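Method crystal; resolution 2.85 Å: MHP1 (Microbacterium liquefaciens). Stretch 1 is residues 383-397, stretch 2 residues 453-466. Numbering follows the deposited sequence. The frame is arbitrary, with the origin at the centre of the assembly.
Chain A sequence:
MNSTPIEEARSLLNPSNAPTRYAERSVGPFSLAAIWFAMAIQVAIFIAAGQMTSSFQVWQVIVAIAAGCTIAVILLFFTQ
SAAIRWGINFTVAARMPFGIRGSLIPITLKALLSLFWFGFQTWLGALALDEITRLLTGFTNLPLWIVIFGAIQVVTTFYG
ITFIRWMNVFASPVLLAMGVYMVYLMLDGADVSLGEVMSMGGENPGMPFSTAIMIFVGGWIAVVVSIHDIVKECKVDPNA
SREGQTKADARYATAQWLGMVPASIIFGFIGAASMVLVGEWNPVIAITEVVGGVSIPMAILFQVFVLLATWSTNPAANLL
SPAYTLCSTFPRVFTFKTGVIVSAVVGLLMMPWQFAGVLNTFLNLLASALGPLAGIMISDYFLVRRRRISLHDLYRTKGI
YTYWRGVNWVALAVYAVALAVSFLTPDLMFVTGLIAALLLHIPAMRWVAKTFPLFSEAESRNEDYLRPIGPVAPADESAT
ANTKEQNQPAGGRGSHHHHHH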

ATOM      1  N   LEU A 383     -11.635  19.794  -3.037  1.00 51.76           N
ATOM      2  CA  LEU A 383     -12.488  20.667  -3.845  1.00 51.04           C
ATOM      3  C   LEU A 383     -13.778  21.089  -3.138  1.00 55.58           C
ATOM      4  O   LEU A 383     -14.041  22.276  -2.994  1.00 63.59           O
ATOM      5  CB  LEU A 383     -12.808  20.010  -5.185  1.00 48.71           C
ATOM      6  CG  LEU A 383     -11.603  19.655  -6.045  1.00 46.87           C
ATOM      7  CD1 LEU A 383     -12.005  18.890  -7.336  1.00 45.67           C
ATOM      8  CD2 LEU A 383     -10.856  20.922  -6.362  1.00 38.68           C
ATOM      9  N   VAL A 384     -14.574  20.117  -2.706  1.00 54.77           N
ATOM     10  CA  VAL A 384     -15.838  20.364  -2.009  1.00 52.22           C
ATOM     11  C   VAL A 384     -15.688  21.104  -0.649  1.00 56.17           C
ATOM     12  O   VAL A 384     -16.225  22.189  -0.480  1.00 60.62           O
ATOM     13  CB  VAL A 384     -16.596  19.037  -1.800  1.00 49.41           C
ATOM     14  CG1 VAL A 384     -17.818  19.234  -0.935  1.00 51.98           C
ATOM     15  CG2 VAL A 384     -16.969  18.444  -3.120  1.00 52.18           C
ATOM     16  N   ARG A 385     -14.965  20.536   0.313  1.00 53.09           N
ATOM     17  CA  ARG A 385     -14.890  21.126   1.654  1.00 54.32           C
ATOM     18  C   ARG A 385     -13.796  22.183   1.809  1.00 57.06           C
ATOM     19  O   ARG A 385     -13.800  22.962   2.752  1.00 56.27           O
ATOM     20  CB  ARG A 385     -14.730  20.036   2.709  1.00 47.86           C
ATOM     21  CG  ARG A 385     -15.733  18.979   2.503  1.00 47.08           C
ATOM     22  CD  ARG A 385     -16.086  18.274   3.741  1.00 46.72           C
ATOM     23  NE  ARG A 385     -16.882  17.108   3.399  1.00 52.21           N
ATOM     24  CZ  ARG A 385     -18.206  17.080   3.372  1.00 48.49           C
ATOM     25  NH1 ARG A 385     -18.884  18.156   3.693  1.00 46.98           N
ATOM     26  NH2 ARG A 385     -18.845  15.967   3.038  1.00 49.45           N
ATOM     27  N   ARG A 386     -12.865  22.211   0.871  1.00 57.88           N
ATOM     28  CA  ARG A 386     -11.793  23.185   0.922  1.00 59.12           C
ATOM     29  C   ARG A 386     -10.950  22.989   2.168  1.00 56.30           C
ATOM     30  O   ARG A 386     -10.576  23.948   2.845  1.00 59.02           O
ATOM     31  CB  ARG A 386     -12.352  24.603   0.820  1.00 63.71           C
ATOM     32  CG  ARG A 386     -12.930  24.863  -0.558  1.00 71.28           C
ATOM     33  CD  ARG A 386     -13.346  26.298  -0.767  1.00 90.52           C
ATOM     34  NE  ARG A 386     -13.584  26.552  -2.191  1.00112.47           N
ATOM     35  CZ  ARG A 386     -14.216  27.625  -2.674  1.00126.34           C
ATOM     36  NH1 ARG A 386     -14.692  28.556  -1.844  1.00129.73           N
ATOM     37  NH2 ARG A 386     -14.383  27.764  -3.989  1.00125.35           N
ATOM     38  N   ARG A 387     -10.642  21.728   2.449  1.00 55.16           N
ATOM     39  CA  ARG A 387      -9.763  21.375   3.557  1.00 54.12           C
ATOM     40  C   ARG A 387     -10.390  21.739   4.885  1.00 52.58           C
ATOM     41  O   ARG A 387      -9.719  21.755   5.884  1.00 55.67           O
ATOM     42  CB  ARG A 387      -8.418  22.089   3.428  1.00 52.95           C
ATOM     43  CG  ARG A 387      -7.489  21.517   2.389  1.00 53.01           C
ATOM     44  CD  ARG A 387      -6.488  22.580   1.966  1.00 64.70           C
ATOM     45  NE  ARG A 387      -5.272  22.004   1.382  1.00 75.36           N
ATOM     46  CZ  ARG A 387      -4.163  22.695   1.094  1.00 82.00           C
ATOM     47  NH1 ARG A 387      -4.101  24.013   1.331  1.00 83.01           N
ATOM     48  NH2 ARG A 387      -3.112  22.061   0.568  1.00 77.01           N
ATOM     49  N   ARG A 388     -11.678  22.029   4.910  1.00 53.42           N
ATOM     50  CA  ARG A 388     -12.287  22.490   6.146  1.00 54.88           C
ATOM     51  C   ARG A 388     -13.144  21.381   6.788  1.00 57.31           C
ATOM     52  O   ARG A 388     -14.300  21.175   6.429  1.00 56.69           O
ATOM     53  CB  ARG A 388     -13.083  23.776   5.881  1.00 58.72           C
ATOM     54  CG  ARG A 388     -13.568  24.502   7.121  1.00 64.71           C
ATOM     55  CD  ARG A 388     -13.656  26.003   6.895  1.00 66.16           C
ATOM     56  NE  ARG A 388     -14.891  26.419   6.225  1.00 69.91           N
ATOM     57  CZ  ARG A 388     -16.039  26.693   6.856  1.00 75.63           C
ATOM     58  NH1 ARG A 388     -16.127  26.581   8.185  1.00 73.63           N
ATOM     59  NH2 ARG A 388     -17.113  27.078   6.163  1.00 72.36           N
ATOM     60  N   ILE A 389     -12.570  20.663   7.748  1.00 55.26           N
ATOM     61  CA  ILE A 389     -13.240  19.486   8.277  1.00 51.66           C
ATOM     62  C   ILE A 389     -13.514  19.564   9.783  1.00 53.98           C
ATOM     63  O   ILE A 389     -12.915  20.384  10.489  1.00 57.01           O
ATOM     64  CB  ILE A 389     -12.414  18.266   7.987  1.00 50.64           C
ATOM     65  CG1 ILE A 389     -11.295  18.129   8.998  1.00 47.60           C
ATOM     66  CG2 ILE A 389     -11.806  18.384   6.623  1.00 51.55           C
ATOM     67  CD1 ILE A 389     -10.731  16.759   8.997  1.00 49.42           C
ATOM     68  N   SER A 390     -14.417  18.719  10.279  1.00 47.87           N
ATOM     69  CA  SER A 390     -14.770  18.750  11.695  1.00 46.05           C
ATOM     70  C   SER A 390     -14.437  17.455  12.436  1.00 45.90           C
ATOM     71  O   SER A 390     -15.260  16.562  12.500  1.00 46.28           O
ATOM     72  CB  SER A 390     -16.252  19.091  11.873  1.00 44.84           C
ATOM     73  OG  SER A 390     -16.636  19.041  13.233  1.00 43.45           O
ATOM     74  N   LEU A 391     -13.250  17.351  13.022  1.00 44.24           N
ATOM     75  CA  LEU A 391     -12.964  16.169  13.826  1.00 45.66           C
ATOM     76  C   LEU A 391     -14.095  15.810  14.800  1.00 47.15           C
ATOM     77  O   LEU A 391     -14.429  14.645  14.973  1.00 49.34           O
ATOM     78  CB  LEU A 391     -11.665  16.315  14.600  1.00 47.16           C
ATOM     79  CG  LEU A 391     -10.385  16.677  13.873  1.00 45.65           C
ATOM     80  CD1 LEU A 391      -9.245  16.100  14.647  1.00 45.71           C
ATOM     81  CD2 LEU A 391     -10.384  16.119  12.517  1.00 45.23           C
ATOM     82  N   HIS A 392     -14.683  16.805  15.445  1.00 50.13           N
ATOM     83  CA  HIS A 392     -15.751  16.541  16.413  1.00 52.81           C
ATOM     84  C   HIS A 392     -16.771  15.562  15.848  1.00 51.08           C
ATOM     85  O   HIS A 392     -17.177  14.601  16.516  1.00 52.54           O
ATOM     86  CB  HIS A 392     -16.437  17.860  16.812  1.00 57.54           C
ATOM     87  CG  HIS A 392     -17.595  17.700  17.751  1.00 58.24           C
ATOM     88  ND1 HIS A 392     -17.434  17.432  19.099  1.00 60.40           N
ATOM     89  CD2 HIS A 392     -18.932  17.800  17.544  1.00 55.64           C
ATOM     90  CE1 HIS A 392     -18.621  17.359  19.672  1.00 61.09           C
ATOM     91  NE2 HIS A 392     -19.547  17.569  18.750  1.00 59.77           N
ATOM     92  N   ASP A 393     -17.175  15.804  14.609  1.00 48.47           N
ATOM     93  CA  ASP A 393     -18.283  15.055  14.030  1.00 49.03           C
ATOM     94  C   ASP A 393     -17.890  13.696  13.469  1.00 50.27           C
ATOM     95  O   ASP A 393     -18.754  12.844  13.308  1.00 54.02           O
ATOM     96  CB  ASP A 393     -19.013  15.882  12.967  1.00 49.95           C
ATOM     97  CG  ASP A 393     -19.593  17.187  13.528  1.00 55.21           C
ATOM     98  OD1 ASP A 393     -18.805  17.998  14.077  1.00 54.86           O
ATOM     99  OD2 ASP A 393     -20.828  17.405  13.403  1.00 55.30           O
ATOM    100  N   LEU A 394     -16.602  13.494  13.178  1.00 49.29           N
ATOM    101  CA  LEU A 394     -16.106  12.216  12.647  1.00 47.77           C
ATOM    102  C   LEU A 394     -16.100  11.162  13.750  1.00 50.77           C
ATOM    103  O   LEU A 394     -16.061   9.954  13.486  1.00 49.19           O
ATOM    104  CB  LEU A 394     -14.686  12.344  12.061  1.00 41.90           C
ATOM    105  CG  LEU A 394     -14.498  13.047  10.721  1.00 41.57           C
ATOM    106  CD1 LEU A 394     -13.080  13.410  10.493  1.00 44.98           C
ATOM    107  CD2 LEU A 394     -14.942  12.181   9.619  1.00 45.72           C
ATOM    108  N   TYR A 395     -16.133  11.602  14.997  1.00 47.60           N
ATOM    109  CA  TYR A 395     -16.065  10.631  16.059  1.00 49.70           C
ATOM    110  C   TYR A 395     -17.392  10.502  16.795  1.00 57.40           C
ATOM    111  O   TYR A 395     -17.444  10.026  17.951  1.00 57.86           O
ATOM    112  CB  TYR A 395     -14.933  10.980  17.005  1.00 49.22           C
ATOM    113  CG  TYR A 395     -13.594  10.708  16.418  1.00 44.06           C
ATOM    114  CD1 TYR A 395     -12.873  11.715  15.806  1.00 42.14           C
ATOM    115  CD2 TYR A 395     -13.056   9.433  16.453  1.00 45.31           C
ATOM    116  CE1 TYR A 395     -11.640  11.462  15.251  1.00 42.54           C
ATOM    117  CE2 TYR A 395     -11.820   9.160  15.890  1.00 43.49           C
ATOM    118  CZ  TYR A 395     -11.119  10.179  15.297  1.00 42.84           C
ATOM    119  OH  TYR A 395      -9.899   9.918  14.744  1.00 43.33           O
ATOM    120  N   ARG A 396     -18.467  10.904  16.114  1.00 54.68           N
ATOM    121  CA  ARG A 396     -19.778  10.961  16.740  1.00 55.60           C
ATOM    122  C   ARG A 396     -20.813  10.426  15.792  1.00 51.60           C
ATOM    123  O   ARG A 396     -20.870  10.837  14.656  1.00 56.73           O
ATOM    124  CB  ARG A 396     -20.110  12.420  17.084  1.00 61.76           C
ATOM    125  CG  ARG A 396     -20.734  12.632  18.470  1.00 64.07           C
ATOM    126  CD  ARG A 396     -20.500  14.051  18.962  1.00 58.70           C
ATOM    127  NE  ARG A 396     -19.082  14.426  18.892  1.00 62.57           N
ATOM    128  CZ  ARG A 396     -18.152  14.071  19.787  1.00 66.25           C
ATOM    129  NH1 ARG A 396     -18.477  13.319  20.837  1.00 67.94           N
ATOM    130  NH2 ARG A 396     -16.891  14.467  19.636  1.00 62.29           N
ATOM    131  N   THR A 397     -21.633   9.517  16.274  1.00 51.28           N
ATOM    132  CA  THR A 397     -22.784   8.968  15.558  1.00 52.74           C
ATOM    133  C   THR A 397     -23.810   9.936  14.884  1.00 57.41           C
ATOM    134  O   THR A 397     -24.333   9.659  13.794  1.00 52.15           O
ATOM    135  CB  THR A 397     -23.516   8.068  16.555  1.00 63.14           C
ATOM    136  OG1 THR A 397     -23.007   6.736  16.437  1.00 61.85           O
ATOM    137  CG2 THR A 397     -25.035   8.111  16.371  1.00 66.15           C
ATOM    138  N   PRO A 453     -25.754  19.961   6.018  1.00 54.06           N
ATOM    139  CA  PRO A 453     -24.766  21.043   6.016  1.00 54.92           C
ATOM    140  C   PRO A 453     -23.365  20.485   5.752  1.00 59.62           C
ATOM    141  O   PRO A 453     -23.096  19.343   6.146  1.00 60.60           O
ATOM    142  CB  PRO A 453     -24.854  21.590   7.444  1.00 51.23           C
ATOM    143  CG  PRO A 453     -25.742  20.614   8.227  1.00 48.24           C
ATOM    144  CD  PRO A 453     -25.909  19.396   7.363  1.00 55.05           C
ATOM    145  N   LEU A 454     -22.495  21.268   5.110  1.00 57.86           N
ATOM    146  CA  LEU A 454     -21.147  20.822   4.761  1.00 51.09           C
ATOM    147  C   LEU A 454     -20.109  21.230   5.795  1.00 57.28           C
ATOM    148  O   LEU A 454     -18.970  20.737   5.755  1.00 59.63           O
ATOM    149  CB  LEU A 454     -20.700  21.402   3.420  1.00 50.96           C
ATOM    150  CG  LEU A 454     -21.426  21.024   2.134  1.00 51.64           C
ATOM    151  CD1 LEU A 454     -20.710  21.639   0.939  1.00 50.73           C
ATOM    152  CD2 LEU A 454     -21.573  19.511   2.004  1.00 50.15           C
ATOM    153  N   PHE A 455     -20.461  22.148   6.698  1.00 57.01           N
ATOM    154  CA  PHE A 455     -19.499  22.573   7.731  1.00 57.61           C
ATOM    155  C   PHE A 455     -20.157  22.566   9.092  1.00 55.76           C
ATOM    156  O   PHE A 455     -21.367  22.404   9.179  1.00 57.55           O
ATOM    157  CB  PHE A 455     -18.869  23.929   7.397  1.00 56.27           C
ATOM    158  CG  PHE A 455     -18.255  23.977   6.025  1.00 57.54           C
ATOM    159  CD1 PHE A 455     -18.998  24.397   4.933  1.00 56.60           C
ATOM    160  CD2 PHE A 455     -16.951  23.563   5.815  1.00 60.60           C
ATOM    161  CE1 PHE A 455     -18.457  24.422   3.666  1.00 55.76           C
ATOM    162  CE2 PHE A 455     -16.395  23.590   4.540  1.00 61.17           C
ATOM    163  CZ  PHE A 455     -17.149  24.026   3.463  1.00 58.65           C
ATOM    164  N   SER A 456     -19.375  22.685  10.159  1.00 54.21           N
ATOM    165  CA  SER A 456     -19.980  22.642  11.491  1.00 57.92           C
ATOM    166  C   SER A 456     -19.300  23.544  12.517  1.00 61.97           C
ATOM    167  O   SER A 456     -18.106  23.849  12.420  1.00 62.37           O
ATOM    168  CB  SER A 456     -20.108  21.199  12.010  1.00 57.38           C
ATOM    169  OG  SER A 456     -19.159  20.886  13.012  1.00 56.76           O
ATOM    170  N   GLU A 457     -20.078  23.984  13.498  1.00 63.55           N
ATOM    171  CA  GLU A 457     -19.539  24.854  14.527  1.00 69.79           C
ATOM    172  C   GLU A 457     -18.484  24.141  15.381  1.00 66.92           C
ATOM    173  O   GLU A 457     -17.513  24.766  15.831  1.00 66.27           O
ATOM    174  CB  GLU A 457     -20.661  25.384  15.415  1.00 76.48           C
ATOM    175  CG  GLU A 457     -21.737  26.121  14.654  1.00 89.13           C
ATOM    176  CD  GLU A 457     -22.485  27.127  15.523  1.00106.93           C
ATOM    177  OE1 GLU A 457     -23.021  26.734  16.592  1.00105.71           O
ATOM    178  OE2 GLU A 457     -22.536  28.315  15.127  1.00111.44           O
ATOM    179  N   ALA A 458     -18.671  22.840  15.599  1.00 60.85           N
ATOM    180  CA  ALA A 458     -17.814  22.106  16.516  1.00 58.35           C
ATOM    181  C   ALA A 458     -16.409  22.006  15.949  1.00 59.36           C
ATOM    182  O   ALA A 458     -15.482  21.514  16.603  1.00 59.66           O
ATOM    183  CB  ALA A 458     -18.393  20.725  16.804  1.00 56.42           C
ATOM    184  N   GLU A 459     -16.247  22.493  14.728  1.00 56.79           N
ATOM    185  CA  GLU A 459     -14.954  22.424  14.083  1.00 57.53           C
ATOM    186  C   GLU A 459     -13.928  23.327  14.743  1.00 59.47           C
ATOM    187  O   GLU A 459     -12.763  23.370  14.342  1.00 59.75           O
ATOM    188  CB  GLU A 459     -15.077  22.800  12.629  1.00 58.03           C
ATOM    189  CG  GLU A 459     -15.082  24.257  12.385  1.00 62.40           C
ATOM    190  CD  GLU A 459     -14.456  24.557  11.051  1.00 74.11           C
ATOM    191  OE1 GLU A 459     -13.234  24.271  10.901  1.00 68.45           O
ATOM    192  OE2 GLU A 459     -15.196  25.051  10.156  1.00 77.79           O
ATOM    193  N   SER A 460     -14.360  24.059  15.756  1.00 60.06           N
ATOM    194  CA  SER A 460     -13.444  24.913  16.475  1.00 58.64           C
ATOM    195  C   SER A 460     -12.710  24.115  17.551  1.00 57.23           C
ATOM    196  O   SER A 460     -11.684  24.561  18.057  1.00 59.85           O
ATOM    197  CB  SER A 460     -14.178  26.109  17.062  1.00 59.30           C
ATOM    198  OG  SER A 460     -15.378  25.681  17.677  1.00 65.57           O
ATOM    199  N   ARG A 461     -13.205  22.925  17.877  1.00 55.28           N
ATOM    200  CA  ARG A 461     -12.471  22.057  18.811  1.00 60.33           C
ATOM    201  C   ARG A 461     -11.323  21.226  18.157  1.00 61.75           C
ATOM    202  O   ARG A 461     -10.676  20.410  18.839  1.00 59.82           O
ATOM    203  CB  ARG A 461     -13.426  21.136  19.596  1.00 58.74           C
ATOM    204  CG  ARG A 461     -14.716  21.814  20.079  1.00 60.66           C
ATOM    205  CD  ARG A 461     -15.407  21.064  21.236  1.00 60.13           C
ATOM    206  NE  ARG A 461     -15.261  19.607  21.177  1.00 65.82           N
ATOM    207  CZ  ARG A 461     -14.390  18.897  21.913  1.00 72.75           C
ATOM    208  NH1 ARG A 461     -13.567  19.513  22.786  1.00 65.82           N
ATOM    209  NH2 ARG A 461     -14.333  17.561  21.779  1.00 65.59           N
ATOM    210  N   ASN A 462     -11.068  21.431  16.857  1.00 56.82           N
ATOM    211  CA  ASN A 462     -10.098  20.598  16.128  1.00 54.34           C
ATOM    212  C   ASN A 462      -8.726  20.546  16.804  1.00 55.75           C
ATOM    213  O   ASN A 462      -8.083  19.495  16.881  1.00 53.98           O
ATOM    214  CB  ASN A 462      -9.921  21.076  14.676  1.00 52.44           C
ATOM    215  CG  ASN A 462     -10.962  20.513  13.727  1.00 50.87           C
ATOM    216  OD1 ASN A 462     -11.663  19.547  14.038  1.00 51.99           O
ATOM    217  ND2 ASN A 462     -11.064  21.117  12.551  1.00 47.92           N
ATOM    218  N   GLU A 463      -8.272  21.697  17.278  1.00 56.14           N
ATOM    219  CA  GLU A 463      -6.923  21.797  17.783  1.00 54.29           C
ATOM    220  C   GLU A 463      -6.849  21.203  19.181  1.00 57.78           C
ATOM    221  O   GLU A 463      -5.774  20.837  19.663  1.00 56.39           O
ATOM    222  CB  GLU A 463      -6.468  23.246  17.742  1.00 54.40           C
ATOM    223  CG  GLU A 463      -6.277  23.774  16.329  1.00 50.58           C
ATOM    224  CD  GLU A 463      -4.996  23.259  15.690  1.00 59.04           C
ATOM    225  OE1 GLU A 463      -4.076  22.854  16.434  1.00 57.98           O
ATOM    226  OE2 GLU A 463      -4.899  23.261  14.439  1.00 61.91           O
ATOM    227  N   ASP A 464      -8.011  21.078  19.814  1.00 58.92           N
ATOM    228  CA  ASP A 464      -8.125  20.364  21.079  1.00 57.75           C
ATOM    229  C   ASP A 464      -7.663  18.920  20.941  1.00 53.20           C
ATOM    230  O   ASP A 464      -7.008  18.404  21.834  1.00 54.10           O
ATOM    231  CB  ASP A 464      -9.572  20.357  21.566  1.00 62.29           C
ATOM    232  CG  ASP A 464      -9.994  21.661  22.230  1.00 65.02           C
ATOM    233  OD1 ASP A 464      -9.174  22.602  22.358  1.00 64.58           O
ATOM    234  OD2 ASP A 464     -11.181  21.728  22.624  1.00 65.22           O
ATOM    235  N   TYR A 465      -8.026  18.265  19.837  1.00 52.74           N
ATOM    236  CA  TYR A 465      -7.618  16.873  19.579  1.00 51.11           C
ATOM    237  C   TYR A 465      -6.114  16.652  19.386  1.00 53.13           C
ATOM    238  O   TYR A 465      -5.598  15.563  19.660  1.00 50.41           O
ATOM    239  CB  TYR A 465      -8.342  16.327  18.354  1.00 48.85           C
ATOM    240  CG  TYR A 465      -9.789  16.069  18.590  1.00 46.89           C
ATOM    241  CD1 TYR A 465     -10.710  17.079  18.461  1.00 48.59           C
ATOM    242  CD2 TYR A 465     -10.234  14.811  18.967  1.00 45.50           C
ATOM    243  CE1 TYR A 465     -12.047  16.841  18.692  1.00 54.25           C
ATOM    244  CE2 TYR A 465     -11.566  14.558  19.201  1.00 48.09           C
ATOM    245  CZ  TYR A 465     -12.475  15.575  19.057  1.00 52.75           C
ATOM    246  OH  TYR A 465     -13.813  15.359  19.287  1.00 54.33           O
ATOM    247  N   LEU A 466      -5.420  17.682  18.908  1.00 54.39           N
ATOM    248  CA  LEU A 466      -4.005  17.571  18.571  1.00 53.50           C
ATOM    249  C   LEU A 466      -3.022  18.250  19.528  1.00 56.91           C
ATOM    250  O   LEU A 466      -1.979  17.663  19.855  1.00 60.87           O
ATOM    251  CB  LEU A 466      -3.774  18.116  17.172  1.00 50.07           C
ATOM    252  CG  LEU A 466      -4.677  17.370  16.238  1.00 49.15           C
ATOM    253  CD1 LEU A 466      -4.575  17.973  14.846  1.00 50.19           C
ATOM    254  CD2 LEU A 466      -4.235  15.915  16.304  1.00 47.74           C
TER

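The guanidinium of Arg388 lies flat on the ring of Phe455, the two planes only 4° apart and their centres separated by 3.8 Å, while its edge reaches a carboxylate. Arg388 CZ sits 3.8 Å from the centroid of the Phe455 ring and 28° off the ring normal, so the charge rests over the aromatic face as a cation-pi pair. Near the guanidinium plane, Arg388 NH1 forms a salt bridge with Glu459 OE2 at 2.7 Å. The two interactions are compatible because one uses the face of the group and the other its N-H edge. The Phe455 ring also meets the turn that carries Arg388: Arg385 O lies near the ring plane, 3.2 Å from Phe455 CE2. Arg385 O also accepts the backbone hydrogen bond from Arg388 N (3.2 Å) in the type I' turn from Arg385 to Arg388.

From the first residue of the turn, Arg385 NH1 gives a weak hydrogen bond to Leu454 O (3.3 Å, 130°); just before it, Val384 CG1 meets Leu454 CD1 at 4.2 Å, a small apolar contact.

At the centre, the amide of Asn462 binds the backbone on both sides of Ser390. Asn462 ND2 donates to Ile389 O at 2.9 Å and a nearly straight 172°; Asn462 OD1 accepts from Leu391 N, also at 2.9 Å but more bent at 139°. The Leu391 amide belongs to the first turn of the 391-394 helix, where N-H groups lack a carbonyl partner from a preceding helical turn, and here the side chain from the other stretch supplies the acceptor.

Ser390 occupies the N-cap position of that helix. Its OG donates to Asp393 OD1 at 2.6 Å, and Ser456 OG donates to the same Asp393 OD1 at 3.1 Å, so one carboxylate oxygen gathers a hydroxyl from each stretch. The backbones come close here, with Ser390 CA 4.4 Å from Glu459 CA.

Farther along, Leu391 packs on Tyr465. Leu391 CB stands over the ring face, 4.3 Å from the centroid and 21° off the normal, and Leu391 CD1 reaches Tyr465 CB at 3.8 Å. His392 CD2 presses against Ala458 CB at 3.1 Å, a tight approach for two carbons. Arg396 NH2 lies 3.2 Å from Tyr465 OH, but the angle is too poor for a hydrogen bond; Arg396 instead turns NE and NH2 to His392 O, each through a weak bond of 3.1 Å.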